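Alpha-glucosidase ([Eubacterium] rectale, PDB 6PNR) hydrolyses alpha-glycosidic bonds as a family 31 glycoside hydrolase, probably releasing the sulfonated sugar sulfoquinovose from sulfolipid-derived glycosides. Local coordinates at residues A[28-33]-A[54-59]; A[103-108]-A[197-202]; A[552-557]-A[659-664]; A[596-601]-A[647-652]. One frame throughout, in Å; residues are numbered along the deposited sequence.

Contact 1 (A[28-33]-A[54-59]); sequences MIYVGV and RFPLKL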
# COMPACT_ATOMS: atom_id res chain seq x y z
N MET A 28 -11.18 -7.12 -27.55
CA MET A 28 -11.65 -5.82 -27.12
C MET A 28 -12.32 -5.85 -25.76
O MET A 28 -12.34 -4.83 -25.06
CB MET A 28 -12.63 -5.25 -28.16
CG MET A 28 -12.95 -3.77 -28.02
SD MET A 28 -13.97 -3.13 -29.38
CE MET A 28 -15.53 -3.94 -29.04
N ILE A 29 -12.89 -6.98 -25.35
CA ILE A 29 -13.67 -7.08 -24.12
C ILE A 29 -13.25 -8.33 -23.35
O ILE A 29 -13.19 -9.43 -23.92
CB ILE A 29 -15.18 -7.12 -24.41
CG1 ILE A 29 -15.63 -5.89 -25.20
CG2 ILE A 29 -15.97 -7.22 -23.12
CD1 ILE A 29 -17.08 -5.97 -25.69
N TYR A 30 -12.97 -8.16 -22.06
CA TYR A 30 -12.92 -9.26 -21.11
C TYR A 30 -14.06 -9.08 -20.11
O TYR A 30 -14.45 -7.96 -19.78
CB TYR A 30 -11.59 -9.32 -20.33
CG TYR A 30 -10.33 -9.38 -21.18
CD1 TYR A 30 -9.93 -8.30 -21.96
CD2 TYR A 30 -9.51 -10.52 -21.16
CE1 TYR A 30 -8.77 -8.35 -22.72
CE2 TYR A 30 -8.35 -10.57 -21.91
CZ TYR A 30 -7.99 -9.49 -22.68
OH TYR A 30 -6.84 -9.56 -23.43
N VAL A 31 -14.58 -10.20 -19.62
CA VAL A 31 -15.62 -10.20 -18.61
C VAL A 31 -15.18 -11.12 -17.49
O VAL A 31 -14.28 -11.95 -17.65
CB VAL A 31 -16.97 -10.66 -19.19
CG1 VAL A 31 -17.39 -9.71 -20.28
CG2 VAL A 31 -16.84 -12.06 -19.74
N GLY A 32 -15.81 -10.98 -16.34
CA GLY A 32 -15.47 -11.86 -15.25
C GLY A 32 -16.30 -11.62 -14.02
O GLY A 32 -17.35 -10.97 -14.07
N VAL A 33 -15.81 -12.18 -12.92
CA VAL A 33 -16.50 -12.20 -11.64
C VAL A 33 -15.52 -11.74 -10.57
O VAL A 33 -14.41 -12.27 -10.49
CB VAL A 33 -17.04 -13.61 -11.32
CG1 VAL A 33 -17.81 -13.60 -10.00
CG2 VAL A 33 -17.91 -14.14 -12.48
N ARG A 54 -11.76 -14.06 -15.08
CA ARG A 54 -11.57 -13.04 -16.11
C ARG A 54 -11.16 -13.74 -17.39
O ARG A 54 -10.21 -14.53 -17.37
CB ARG A 54 -10.50 -12.01 -15.72
CG ARG A 54 -10.02 -11.20 -16.94
CD ARG A 54 -9.07 -10.04 -16.62
NE ARG A 54 -8.54 -9.47 -17.86
CZ ARG A 54 -8.10 -8.22 -18.00
NH1 ARG A 54 -8.11 -7.37 -16.97
NH2 ARG A 54 -7.65 -7.81 -19.18
N PHE A 55 -11.85 -13.46 -18.50
CA PHE A 55 -11.49 -14.13 -19.74
C PHE A 55 -11.92 -13.28 -20.92
O PHE A 55 -12.93 -12.57 -20.84
CB PHE A 55 -12.11 -15.54 -19.82
CG PHE A 55 -13.57 -15.58 -19.47
CD1 PHE A 55 -14.53 -15.33 -20.43
CD2 PHE A 55 -13.98 -15.89 -18.19
CE1 PHE A 55 -15.88 -15.38 -20.12
CE2 PHE A 55 -15.33 -15.93 -17.86
CZ PHE A 55 -16.28 -15.68 -18.84
N PRO A 56 -11.17 -13.32 -22.01
CA PRO A 56 -11.57 -12.56 -23.20
C PRO A 56 -12.76 -13.22 -23.89
O PRO A 56 -12.98 -14.42 -23.79
CB PRO A 56 -10.32 -12.61 -24.09
CG PRO A 56 -9.64 -13.89 -23.69
CD PRO A 56 -9.91 -14.06 -22.22
N LEU A 57 -13.54 -12.39 -24.57
CA LEU A 57 -14.71 -12.86 -25.28
C LEU A 57 -14.35 -13.22 -26.72
O LEU A 57 -13.47 -12.61 -27.33
CB LEU A 57 -15.80 -11.80 -25.28
CG LEU A 57 -16.43 -11.46 -23.93
CD1 LEU A 57 -17.46 -10.37 -24.12
CD2 LEU A 57 -17.05 -12.70 -23.34
N LYS A 58 -15.04 -14.22 -27.26
CA LYS A 58 -14.92 -14.61 -28.66
C LYS A 58 -16.04 -13.97 -29.46
O LYS A 58 -17.21 -14.04 -29.05
CB LYS A 58 -14.97 -16.13 -28.82
CG LYS A 58 -13.77 -16.88 -28.28
CD LYS A 58 -13.93 -18.38 -28.52
CE LYS A 58 -12.63 -19.14 -28.25
NZ LYS A 58 -11.61 -18.91 -29.31
N LEU A 59 -15.69 -13.34 -30.58
CA LEU A 59 -16.68 -12.77 -31.50
C LEU A 59 -17.26 -13.88 -32.37
O LEU A 59 -16.56 -14.44 -33.22
CB LEU A 59 -16.03 -11.69 -32.38
CG LEU A 59 -16.90 -11.00 -33.44
CD1 LEU A 59 -18.15 -10.38 -32.84
CD2 LEU A 59 -16.09 -9.95 -34.19
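Tyr30 and Arg54 meet as a cation-pi pair across two antiparallel strands. Arg54 CZ stands 4.2 Å from the centroid of the Tyr30 ring, with NH2 over the middle of one face. The two flat groups are not parallel, their planes being 56° apart. Arg54 gets there by an extended chain whose CG lies anti to the backbone N (chi1 163°), and its NH2 also makes a salt bridge to Glu199, which helps fix the guanidinium over the ring. Pro56 packs against another part of the same tyrosine, its CB 3.6 Å from Tyr30 CE2.

The side chains of Ile29, Val31, Phe55 and Leu57 form a separate, apolar group. Phe55 CG sits between the backbone N and the carbonyl carbon (chi1 47°), a rotamer that folds the ring back over its neighbour: Val31 O lies above the ring centre, and Val31 CG2 touches Phe55 CE1 at 3.5 Å. The same methyl meets Leu57 CD2 at 3.7 Å, while Leu57 CD1 reaches Ile29 CG2 at 3.6 Å. Backbone bonds in both directions between Val31 and Phe55, and one from Leu57 N to Ile29 O, set this register.

The pair belongs to the beta hairpin of strands 29-41 and 44-56. Strand 101-107 flanks strand 29-41, Leu57 and Val31 pack on Ile77 of strand 77-83, and the second subunit touches Arg54 and Pro56.

Contact 2 (A[103-108]-A[197-202]); sequences WFRVAA and FHELQI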
# COMPACT_ATOMS: atom_id res chain seq x y z
N TRP A 103 -14.04 -5.41 -18.66
CA TRP A 103 -12.83 -4.72 -19.08
C TRP A 103 -12.93 -4.41 -20.57
O TRP A 103 -13.04 -5.32 -21.39
CB TRP A 103 -11.58 -5.55 -18.80
CG TRP A 103 -11.20 -5.77 -17.35
CD1 TRP A 103 -10.34 -5.01 -16.60
CD2 TRP A 103 -11.63 -6.84 -16.51
NE1 TRP A 103 -10.22 -5.54 -15.34
CE2 TRP A 103 -10.99 -6.67 -15.26
CE3 TRP A 103 -12.49 -7.93 -16.69
CZ2 TRP A 103 -11.20 -7.55 -14.20
CZ3 TRP A 103 -12.68 -8.80 -15.64
CH2 TRP A 103 -12.03 -8.60 -14.40
N PHE A 104 -12.88 -3.13 -20.91
CA PHE A 104 -12.99 -2.65 -22.28
C PHE A 104 -11.65 -2.07 -22.69
O PHE A 104 -11.10 -1.20 -22.00
CB PHE A 104 -14.10 -1.60 -22.41
CG PHE A 104 -14.36 -1.15 -23.82
CD1 PHE A 104 -15.22 -1.86 -24.64
CD2 PHE A 104 -13.74 -0.02 -24.33
CE1 PHE A 104 -15.45 -1.46 -25.95
CE2 PHE A 104 -13.97 0.39 -25.64
CZ PHE A 104 -14.83 -0.33 -26.44
N ARG A 105 -11.11 -2.53 -23.82
CA ARG A 105 -9.82 -2.06 -24.28
C ARG A 105 -9.95 -1.07 -25.43
O ARG A 105 -10.79 -1.23 -26.32
CB ARG A 105 -8.94 -3.22 -24.70
CG ARG A 105 -8.46 -4.00 -23.49
CD ARG A 105 -7.26 -4.80 -23.84
NE ARG A 105 -6.66 -5.43 -22.67
CZ ARG A 105 -5.64 -6.27 -22.76
NH1 ARG A 105 -5.14 -6.55 -23.95
NH2 ARG A 105 -5.13 -6.81 -21.68
N VAL A 106 -9.11 -0.04 -25.39
CA VAL A 106 -9.03 0.96 -26.44
C VAL A 106 -7.63 0.90 -27.03
O VAL A 106 -6.64 0.95 -26.28
CB VAL A 106 -9.32 2.37 -25.90
CG1 VAL A 106 -9.15 3.39 -26.99
CG2 VAL A 106 -10.71 2.44 -25.30
N ALA A 107 -7.54 0.83 -28.36
CA ALA A 107 -6.25 0.79 -29.02
C ALA A 107 -5.48 2.08 -28.79
O ALA A 107 -6.04 3.18 -28.85
CB ALA A 107 -6.44 0.55 -30.53
N ALA A 108 -4.18 1.97 -28.55
CA ALA A 108 -3.37 3.13 -28.26
C ALA A 108 -1.96 2.92 -28.79
O ALA A 108 -1.59 1.81 -29.18
CB ALA A 108 -3.34 3.41 -26.75
N PHE A 197 -2.57 -0.05 -25.44
CA PHE A 197 -4.00 -0.01 -25.17
C PHE A 197 -4.26 0.68 -23.84
O PHE A 197 -3.45 0.61 -22.91
CB PHE A 197 -4.62 -1.42 -25.15
CG PHE A 197 -4.04 -2.36 -24.12
CD1 PHE A 197 -4.58 -2.42 -22.83
CD2 PHE A 197 -2.99 -3.21 -24.44
CE1 PHE A 197 -4.06 -3.29 -21.88
CE2 PHE A 197 -2.46 -4.08 -23.49
CZ PHE A 197 -3.00 -4.13 -22.21
N HIS A 198 -5.39 1.38 -23.78
CA HIS A 198 -6.03 1.74 -22.52
C HIS A 198 -7.00 0.62 -22.16
O HIS A 198 -7.56 -0.04 -23.04
CB HIS A 198 -6.80 3.06 -22.62
CG HIS A 198 -6.13 4.10 -23.47
ND1 HIS A 198 -4.80 4.44 -23.32
CD2 HIS A 198 -6.61 4.88 -24.47
CE1 HIS A 198 -4.49 5.39 -24.19
NE2 HIS A 198 -5.57 5.67 -24.90
N GLU A 199 -7.19 0.39 -20.86
CA GLU A 199 -8.14 -0.62 -20.43
C GLU A 199 -9.05 -0.02 -19.37
O GLU A 199 -8.57 0.48 -18.34
CB GLU A 199 -7.45 -1.88 -19.90
CG GLU A 199 -8.43 -2.95 -19.43
CD GLU A 199 -7.77 -4.31 -19.20
OE1 GLU A 199 -7.26 -4.55 -18.08
OE2 GLU A 199 -7.77 -5.15 -20.13
N LEU A 200 -10.35 -0.08 -19.61
CA LEU A 200 -11.35 0.54 -18.75
C LEU A 200 -12.08 -0.57 -18.01
O LEU A 200 -12.88 -1.30 -18.60
CB LEU A 200 -12.32 1.38 -19.58
CG LEU A 200 -11.69 2.24 -20.69
CD1 LEU A 200 -12.78 2.99 -21.45
CD2 LEU A 200 -10.62 3.20 -20.16
N GLN A 201 -11.77 -0.73 -16.72
CA GLN A 201 -12.42 -1.73 -15.88
C GLN A 201 -13.67 -1.13 -15.24
O GLN A 201 -13.61 -0.05 -14.65
CB GLN A 201 -11.46 -2.22 -14.78
CG GLN A 201 -12.11 -3.22 -13.84
CD GLN A 201 -11.22 -3.64 -12.66
OE1 GLN A 201 -11.66 -4.35 -11.76
NE2 GLN A 201 -9.97 -3.20 -12.68
N ILE A 202 -14.80 -1.84 -15.37
CA ILE A 202 -16.09 -1.40 -14.84
C ILE A 202 -16.67 -2.51 -13.98
O ILE A 202 -16.62 -3.68 -14.36
CB ILE A 202 -17.08 -1.03 -15.97
CG1 ILE A 202 -16.39 -0.31 -17.13
CG2 ILE A 202 -18.21 -0.18 -15.42
CD1 ILE A 202 -15.89 1.08 -16.81
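Strands 103-107 and 197-202 run antiparallel at 158°, their axes 4.5 Å apart, and paired backbone bonds join Phe104 to Leu200 and Val106 to His198. On the face carrying Trp103, Arg105, Glu199 and Gln201, the arginine is held in two ways. Its NE donates a nearly straight bond (171°) to Glu199 OE2 over 2.8 Å, leaving within the guanidinium plane but meeting the carboxylate from above. The guanidinium also lies flat on Phe197, the guanidinium and ring centres 3.7 Å apart, with Arg105 CZ displaced toward the ring's rim. Phe197 CG sits between the backbone N and the carbonyl carbon (chi1 60°), which brings the ring to the side of Arg105.

This pairing lies inside an antiparallel sheet of the N-terminal beta domain that precedes the catalytic barrel in family 31 enzymes, with strand 29-41 beside strand 101-107 and strand 188-194 beside strand 197-202. Tyr50 of the second subunit bonds through its hydroxyl to both Glu199 and Arg105, and Arg54 adds a salt bridge to Glu199 OE2. An alanine at Arg105 would probably leave Phe197 without its stacked cation and deprive Glu199 of one of its positive partners, with Arg54 remaining.

Trp103 and Gln201 lie side by side, with Trp103 NE1 3.3 Å from Gln201 CG; the amide oxygen of Gln201 bonds to Trp203. On the face of Val106 and His198, Ala108, just past the strand, sets its CB over the His198 ring, 3.8 Å from its centroid, while His198 NE2 bonds to Glu112. Val106 CG1 approaches His198 CD2 at 3.9 Å.

Contact 3 (A[552-557]-A[659-664]); sequences TMLAPY and EEIREK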
# COMPACT_ATOMS: atom_id res chain seq x y z
N THR A 552 -10.95 42.99 -10.02
CA THR A 552 -12.05 43.79 -10.57
C THR A 552 -11.66 44.46 -11.89
O THR A 552 -12.51 44.59 -12.78
CB THR A 552 -12.52 44.84 -9.56
OG1 THR A 552 -11.46 45.79 -9.31
CG2 THR A 552 -12.95 44.17 -8.26
N MET A 553 -10.40 44.88 -12.04
CA MET A 553 -9.98 45.48 -13.30
C MET A 553 -10.02 44.47 -14.44
O MET A 553 -10.31 44.83 -15.59
CB MET A 553 -8.58 46.08 -13.15
CG MET A 553 -8.54 47.24 -12.17
SD MET A 553 -6.86 47.80 -11.83
CE MET A 553 -6.44 48.55 -13.42
N LEU A 554 -9.75 43.19 -14.15
CA LEU A 554 -9.80 42.14 -15.16
C LEU A 554 -11.22 41.77 -15.55
O LEU A 554 -11.42 41.17 -16.61
CB LEU A 554 -9.08 40.88 -14.66
CG LEU A 554 -7.55 40.88 -14.53
CD1 LEU A 554 -7.06 39.73 -13.66
CD2 LEU A 554 -6.90 40.80 -15.91
N ALA A 555 -12.20 42.10 -14.70
CA ALA A 555 -13.57 41.61 -14.88
C ALA A 555 -14.15 41.76 -16.28
O ALA A 555 -14.85 40.84 -16.73
CB ALA A 555 -14.50 42.31 -13.88
N PRO A 556 -13.96 42.87 -17.00
CA PRO A 556 -14.51 42.94 -18.36
C PRO A 556 -13.99 41.82 -19.25
O PRO A 556 -14.74 41.31 -20.08
CB PRO A 556 -14.06 44.32 -18.87
CG PRO A 556 -13.89 45.13 -17.64
CD PRO A 556 -13.39 44.17 -16.58
N TYR A 557 -12.73 41.41 -19.06
CA TYR A 557 -12.19 40.26 -19.78
C TYR A 557 -12.74 38.95 -19.23
O TYR A 557 -13.21 38.09 -19.98
CB TYR A 557 -10.65 40.29 -19.70
CG TYR A 557 -9.97 39.08 -20.30
CD1 TYR A 557 -10.09 38.78 -21.65
CD2 TYR A 557 -9.17 38.24 -19.51
CE1 TYR A 557 -9.44 37.67 -22.21
CE2 TYR A 557 -8.53 37.12 -20.05
CZ TYR A 557 -8.67 36.84 -21.40
OH TYR A 557 -8.04 35.74 -21.93
N GLU A 659 -2.85 47.02 -19.91
CA GLU A 659 -1.93 48.14 -19.75
C GLU A 659 -2.31 49.02 -18.56
O GLU A 659 -1.43 49.55 -17.88
CB GLU A 659 -1.89 48.98 -21.03
CG GLU A 659 -1.13 48.33 -22.17
CD GLU A 659 -1.23 49.12 -23.47
OE1 GLU A 659 -1.66 50.30 -23.44
OE2 GLU A 659 -0.87 48.55 -24.52
N GLU A 660 -3.61 49.20 -18.32
CA GLU A 660 -4.03 49.95 -17.14
C GLU A 660 -3.58 49.25 -15.87
O GLU A 660 -3.18 49.91 -14.90
CB GLU A 660 -5.55 50.14 -17.13
CG GLU A 660 -6.09 50.99 -18.26
CD GLU A 660 -7.60 51.12 -18.20
OE1 GLU A 660 -8.21 50.58 -17.25
OE2 GLU A 660 -8.18 51.76 -19.11
N ILE A 661 -3.63 47.92 -15.86
CA ILE A 661 -3.17 47.16 -14.69
C ILE A 661 -1.68 47.37 -14.47
O ILE A 661 -1.22 47.62 -13.35
CB ILE A 661 -3.52 45.67 -14.84
CG1 ILE A 661 -5.04 45.47 -14.85
CG2 ILE A 661 -2.83 44.83 -13.75
CD1 ILE A 661 -5.47 44.08 -15.28
N ARG A 662 -0.88 47.27 -15.55
CA ARG A 662 0.55 47.52 -15.41
C ARG A 662 0.82 48.93 -14.93
O ARG A 662 1.65 49.15 -14.04
CB ARG A 662 1.29 47.28 -16.73
CG ARG A 662 2.79 47.62 -16.58
CD ARG A 662 3.65 47.20 -17.76
NE ARG A 662 3.18 47.74 -19.04
CZ ARG A 662 2.45 47.05 -19.91
NH1 ARG A 662 2.10 45.80 -19.64
NH2 ARG A 662 2.06 47.61 -21.06
N GLU A 663 0.11 49.91 -15.48
CA GLU A 663 0.32 51.29 -15.06
C GLU A 663 0.02 51.45 -13.58
O GLU A 663 0.79 52.10 -12.85
CB GLU A 663 -0.56 52.23 -15.88
CG GLU A 663 -0.23 53.70 -15.66
CD GLU A 663 0.14 54.39 -16.96
OE1 GLU A 663 -0.62 54.26 -17.94
OE2 GLU A 663 1.21 55.04 -17.00
N LYS A 664 -1.08 50.86 -13.10
CA LYS A 664 -1.50 51.08 -11.72
C LYS A 664 -0.69 50.24 -10.74
O LYS A 664 -0.36 50.71 -9.64
CB LYS A 664 -2.99 50.78 -11.57
CG LYS A 664 -3.57 51.33 -10.28
CD LYS A 664 -5.07 51.15 -10.19
CE LYS A 664 -5.61 51.79 -8.92
NZ LYS A 664 -7.03 51.43 -8.67
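Met553 and Ile661 carry most of this contact between two nearly antiparallel helices, whose axes run 10.5 Å apart at 170°. Met553 has the largest buried surface. Its chain is extended at chi2 and then bends at chi3 (70°), which turns the terminal methyl onto the second helix: Met553 CE lies 3.7 Å from Ile661 CG1 and 3.8 Å from Glu660 O. The methionine and isoleucine side chains slide past each other in opposite directions, so the methyl of one reaches the base of the other.

Ile661 CD1 meets Leu554 CD2 at 3.6 Å, the two side chains crossing at about a right angle. Lys664 is the third contributor: its extended aliphatic chain passes Met553 SD, with CD 4.1 Å away, before its NZ makes a salt bridge to Asp549. No hydrogen bond crosses the contact, which is apolar with a charged margin.

Helix 538-568, whose segment 552-557 lies within the family 31 TIM-barrel domain, is thereby packed against the chain's last helix, 655-665, which follows strand 646-649 of the C-terminal beta sheet. Phe658 of that helix packs on Leu554 and meets Tyr557 edge-to-face, while Trp625 touches Ile661 and Phe516 touches Leu554.

Contact 4 (A[596-601]-A[647-652]); sequences GRDMLI and FYRKNS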
# COMPACT_ATOMS: atom_id res chain seq x y z
N GLY A 596 -8.34 32.17 -20.44
CA GLY A 596 -8.88 32.52 -21.75
C GLY A 596 -7.81 32.36 -22.83
O GLY A 596 -6.75 31.78 -22.62
N ARG A 597 -8.11 32.90 -24.01
CA ARG A 597 -7.13 32.81 -25.09
C ARG A 597 -6.03 33.85 -24.97
O ARG A 597 -4.96 33.69 -25.58
CB ARG A 597 -7.82 32.98 -26.46
CG ARG A 597 -6.92 32.55 -27.64
CD ARG A 597 -7.72 32.30 -28.92
NE ARG A 597 -8.30 33.54 -29.44
CZ ARG A 597 -7.65 34.38 -30.24
NH1 ARG A 597 -6.40 34.12 -30.61
NH2 ARG A 597 -8.24 35.49 -30.67
N ASP A 598 -6.23 34.90 -24.19
CA ASP A 598 -5.34 36.04 -24.29
C ASP A 598 -4.32 36.14 -23.16
O ASP A 598 -3.53 37.09 -23.16
CB ASP A 598 -6.17 37.33 -24.34
CG ASP A 598 -6.92 37.48 -25.66
OD1 ASP A 598 -6.93 36.53 -26.46
OD2 ASP A 598 -7.51 38.56 -25.89
N MET A 599 -4.31 35.20 -22.21
CA MET A 599 -3.38 35.29 -21.09
C MET A 599 -2.79 33.93 -20.75
O MET A 599 -3.47 32.91 -20.84
CB MET A 599 -4.05 35.86 -19.84
CG MET A 599 -4.50 37.30 -19.97
SD MET A 599 -4.76 38.07 -18.35
CE MET A 599 -3.08 38.56 -17.93
N LEU A 600 -1.52 33.93 -20.35
CA LEU A 600 -0.87 32.75 -19.81
C LEU A 600 -0.52 33.02 -18.36
O LEU A 600 0.09 34.05 -18.05
CB LEU A 600 0.39 32.37 -20.60
CG LEU A 600 0.95 31.00 -20.19
CD1 LEU A 600 1.52 30.29 -21.39
CD2 LEU A 600 2.02 31.11 -19.08
N ILE A 601 -0.93 32.12 -17.48
CA ILE A 601 -0.67 32.24 -16.04
C ILE A 601 0.17 31.05 -15.62
O ILE A 601 -0.15 29.90 -15.95
CB ILE A 601 -1.98 32.28 -15.23
CG1 ILE A 601 -3.02 33.20 -15.90
CG2 ILE A 601 -1.67 32.70 -13.79
CD1 ILE A 601 -2.55 34.67 -16.05
N PHE A 647 1.18 36.73 -18.42
CA PHE A 647 1.51 37.27 -19.73
C PHE A 647 0.22 37.37 -20.53
O PHE A 647 -0.70 36.56 -20.35
CB PHE A 647 2.52 36.38 -20.47
CG PHE A 647 3.75 36.05 -19.64
CD1 PHE A 647 3.69 35.10 -18.63
CD2 PHE A 647 4.95 36.70 -19.88
CE1 PHE A 647 4.79 34.82 -17.85
CE2 PHE A 647 6.07 36.41 -19.11
CZ PHE A 647 5.99 35.46 -18.09
N TYR A 648 0.14 38.37 -21.41
CA TYR A 648 -0.98 38.47 -22.32
C TYR A 648 -0.48 38.58 -23.76
O TYR A 648 0.64 39.00 -24.02
CB TYR A 648 -1.91 39.67 -21.99
CG TYR A 648 -1.29 41.04 -22.10
CD1 TYR A 648 -1.35 41.76 -23.29
CD2 TYR A 648 -0.68 41.62 -21.00
CE1 TYR A 648 -0.78 43.04 -23.38
CE2 TYR A 648 -0.12 42.87 -21.07
CZ TYR A 648 -0.17 43.58 -22.26
OH TYR A 648 0.40 44.83 -22.30
N ARG A 649 -1.34 38.16 -24.69
CA ARG A 649 -1.05 38.27 -26.11
C ARG A 649 -1.00 39.74 -26.53
O ARG A 649 -1.93 40.51 -26.24
CB ARG A 649 -2.11 37.54 -26.93
CG ARG A 649 -2.12 36.03 -26.74
CD ARG A 649 -3.20 35.38 -27.61
NE ARG A 649 -3.16 35.87 -28.98
CZ ARG A 649 -4.10 36.64 -29.54
NH1 ARG A 649 -5.18 36.99 -28.85
NH2 ARG A 649 -3.95 37.04 -30.79
N LYS A 650 0.08 40.12 -27.22
CA LYS A 650 0.26 41.52 -27.61
C LYS A 650 -0.94 42.04 -28.41
O LYS A 650 -1.35 43.20 -28.24
CB LYS A 650 1.54 41.68 -28.43
CG LYS A 650 1.78 43.11 -28.92
CD LYS A 650 3.13 43.21 -29.62
CE LYS A 650 3.51 44.66 -29.92
NZ LYS A 650 4.88 44.77 -30.51
N ASN A 651 -1.52 41.21 -29.26
CA ASN A 651 -2.62 41.62 -30.12
C ASN A 651 -3.99 41.37 -29.50
O ASN A 651 -4.99 41.35 -30.22
CB ASN A 651 -2.52 40.90 -31.47
CG ASN A 651 -1.21 41.21 -32.18
OD1 ASN A 651 -0.73 42.35 -32.14
ND2 ASN A 651 -0.63 40.20 -32.82
N SER A 652 -4.05 41.19 -28.18
CA SER A 652 -5.33 41.00 -27.51
C SER A 652 -6.20 42.24 -27.60
O SER A 652 -5.73 43.36 -27.38
CB SER A 652 -5.12 40.66 -26.03
OG SER A 652 -6.34 40.80 -25.33
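Asp598 and Arg649 meet through a salt bridge. Arg649 NH1 donates to Asp598 OD1 over 3.0 Å; the bond is bent (137°) and reaches the oxygen from well above the carboxylate plane. The other carboxylate oxygen, Asp598 OD2, accepts a short bond from Ser652 OG, 2.6 Å long. Ser652 closes a type I turn that begins at Arg649, so one aspartate grips both ends of that turn.

Among the backbone bonds, Arg649 N donates to Asp598 O, and Leu600 and Phe647 exchange two more, forming the antiparallel ladder of strands 599-601 and 646-649 in the C-terminal beta domain.

Apolar packing is looser. Met599 CG lies 4.1 Å from Tyr648 CB, and Leu600 CD2 is 4.3 Å from Phe647 CD1 on the other face of the sheet.

Like charges also come close: Arg597 NH1 stands over the centre of the Arg649 guanidinium, the planes 34° apart, and Arg597 NH1 to Arg649 NH1 is 3.6 Å. The bend of Arg649 at chi3 (48°) directs its NE, which has a long, weak ion pair with Asp619. An alanine in place of Arg649 would probably leave Asp598 OD1 without its cationic mate and Arg597 without the flat group beneath it.

The buried carboxylate of Asp598, which takes a bond from an arginine and one from a serine, probably offsets part of the repulsion between the two guanidinium groups.

In the fold
From the N terminus, contact 1 comes first, pairing the start of strand 29-41 with the end of strand 44-56, at the open end of a long beta hairpin. Contact 2 follows in series, bringing together strands 89 residues apart in the same antiparallel sheet; the two touch through Tyr30 with Trp103 and Arg54 with Glu199, and both reach the second subunit. Well beyond them, contact 3 closes a loop of about a hundred residues from long helix 538-568 to C-terminal helix 655-665. Contact 4 is nested within that span and pairs strands 599-601 and 646-649 of the C-terminal sheet; the Tyr557 hydroxyl probably hydrogen-bonds to the backbone N of Asp598, joining the two contacts.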